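PDB 3ZHC: phytase from Citrobacter braakii, which belongs to branch 2 of the histidine phosphatase superfamily, enzymes that pair a mixed alpha/beta domain with a smaller, mostly helical one. Local coordinates for residues R257-G260 and E261-R265. The protein carries 2 engineered substitutions. Sequence-based numbering, arbitrary orientation.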
loop_
_atom_site.group_PDB
_atom_site.type_symbol
_atom_site.label_atom_id
_atom_site.label_comp_id
_atom_site.label_asym_id
_atom_site.label_seq_id
_atom_site.Cartn_x
_atom_site.Cartn_y
_atom_site.Cartn_z
ATOM N N ARG B 257 21.657 -9.376 -2.318
ATOM C CA ARG B 257 21.097 -8.514 -3.401
ATOM C C ARG B 257 19.803 -7.738 -3.081
ATOM O O ARG B 257 19.310 -7.025 -3.948
ATOM C CB ARG B 257 20.878 -9.365 -4.659
ATOM C CG ARG B 257 22.170 -9.856 -5.298
ATOM C CD ARG B 257 21.874 -10.992 -6.241
ATOM N NE ARG B 257 23.074 -11.653 -6.709
ATOM C CZ ARG B 257 23.121 -12.882 -7.251
ATOM N NH1 ARG B 257 22.012 -13.638 -7.416
ATOM N NH2 ARG B 257 24.299 -13.371 -7.637
ATOM N N ILE B 258 19.256 -7.867 -1.868
ATOM C CA ILE B 258 18.043 -7.094 -1.477
ATOM C C ILE B 258 18.529 -5.781 -0.819
ATOM O O ILE B 258 19.234 -5.833 0.198
ATOM C CB ILE B 258 17.108 -7.862 -0.516
ATOM C CG1 ILE B 258 16.722 -9.214 -1.109
ATOM C CG2 ILE B 258 15.853 -7.026 -0.210
ATOM C CD1 ILE B 258 15.704 -9.988 -0.297
ATOM N N THR B 259 18.124 -4.640 -1.413
ATOM C CA THR B 259 18.488 -3.276 -0.966
ATOM C C THR B 259 17.316 -2.520 -0.344
ATOM O O THR B 259 16.492 -1.962 -1.080
ATOM C CB THR B 259 18.937 -2.419 -2.167
ATOM O OG1 THR B 259 19.897 -3.136 -2.951
ATOM C CG2 THR B 259 19.532 -1.082 -1.699
ATOM N N GLY B 260 17.218 -2.493 0.989
ATOM C CA GLY B 260 16.149 -1.714 1.667
ATOM C C GLY B 260 14.714 -2.210 1.583
ATOM O O GLY B 260 14.402 -3.167 0.847
ATOM N N GLU B 261 13.836 -1.533 2.342
ATOM C CA GLU B 261 12.398 -1.898 2.450
ATOM C C GLU B 261 11.653 -1.914 1.122
ATOM O O GLU B 261 10.735 -2.710 0.952
ATOM C CB GLU B 261 11.650 -0.970 3.447
ATOM C CG GLU B 261 10.218 -1.490 3.806
ATOM C CD GLU B 261 9.481 -0.674 4.872
ATOM O OE1 GLU B 261 10.017 0.356 5.351
ATOM O OE2 GLU B 261 8.337 -1.087 5.227
ATOM N N LYS B 262 12.043 -1.051 0.187
ATOM C CA LYS B 262 11.356 -0.981 -1.100
ATOM C C LYS B 262 11.462 -2.299 -1.856
ATOM O O LYS B 262 10.454 -2.832 -2.310
ATOM C CB LYS B 262 11.908 0.129 -1.994
ATOM C CG LYS B 262 10.887 0.624 -3.002
ATOM C CD LYS B 262 11.412 0.767 -4.397
ATOM C CE LYS B 262 11.493 -0.564 -5.127
ATOM N NZ LYS B 262 11.544 -0.360 -6.619
ATOM N N GLU B 263 12.691 -2.815 -1.989
ATOM C CA GLU B 263 12.903 -4.103 -2.676
ATOM C C GLU B 263 12.301 -5.281 -1.867
ATOM O O GLU B 263 11.817 -6.231 -2.456
ATOM C CB GLU B 263 14.382 -4.329 -3.017
ATOM C CG GLU B 263 14.884 -3.410 -4.195
ATOM C CD GLU B 263 16.331 -3.706 -4.613
ATOM O OE1 GLU B 263 17.010 -4.529 -3.921
ATOM O OE2 GLU B 263 16.801 -3.111 -5.649
ATOM N N TRP B 264 12.330 -5.193 -0.537
ATOM C CA TRP B 264 11.683 -6.207 0.322
ATOM C C TRP B 264 10.200 -6.319 0.052
ATOM O O TRP B 264 9.674 -7.433 -0.040
ATOM C CB TRP B 264 11.904 -5.927 1.829
ATOM C CG TRP B 264 13.107 -6.528 2.354
ATOM C CD1 TRP B 264 14.238 -5.887 2.766
ATOM C CD2 TRP B 264 13.343 -7.922 2.539
ATOM N NE1 TRP B 264 15.162 -6.794 3.201
ATOM C CE2 TRP B 264 14.645 -8.054 3.072
ATOM C CE3 TRP B 264 12.575 -9.088 2.302
ATOM C CZ2 TRP B 264 15.219 -9.312 3.379
ATOM C CZ3 TRP B 264 13.145 -10.349 2.609
ATOM C CH2 TRP B 264 14.461 -10.440 3.143
ATOM N N ARG B 265 9.528 -5.169 -0.078
ATOM C CA ARG B 265 8.087 -5.150 -0.329
ATOM C C ARG B 265 7.746 -5.461 -1.781
ATOM O O ARG B 265 6.694 -6.039 -2.022
ATOM C CB ARG B 265 7.449 -3.837 0.159
ATOM C CG ARG B 265 7.463 -3.751 1.723
ATOM C CD ARG B 265 6.485 -2.737 2.249
ATOM N NE ARG B 265 6.408 -2.734 3.705
ATOM C CZ ARG B 265 5.566 -3.460 4.462
ATOM N NH1 ARG B 265 4.663 -4.316 3.924
ATOM N NH2 ARG B 265 5.625 -3.327 5.785
HETATM O O HOH W 1 19.440 -4.587 -5.028
#
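Arg257 and Glu263 meet through a water, which donates to the Arg257 carbonyl O and to Glu263 OE1, each at 2.7 Å; the arginine side chain leads off to Asp57. Ile258 lies across the Trp264 indole. Its CG2 methyl, set opposite the backbone N (chi1 -55° places CG1 beside it), sits 3.5 Å from the centroid of the five-membered ring, 9° off the normal, a CH-pi contact, while Ile258 CD1 reaches Trp264 CH2 on the benzo ring (3.7 Å). Phe242 of helix 231-247 packs against the isoleucine as well. Thr259 N donates to Glu263 OE1 over 2.7 Å, nearly straight (158°) but from above the carboxylate plane; the extended glutamate chain, turning back to this N-H four residues earlier, places OE1 there, and Thr259 OG1 joins the same water at 2.6 Å. At Gly260, whose positive phi suits glycine, the carbonyl O accepts Trp264 N at 3.2 Å in an i to i+4 helical bond. Next to it, Glu261 OE2 takes Arg265 NE, one turn later, in a 3.0 Å salt bridge. Glu263 OE1, gripped by both N-H and water, thus ties loop to helix start, and its negative charge would probably interact favourably with the positive end of the helix dipole.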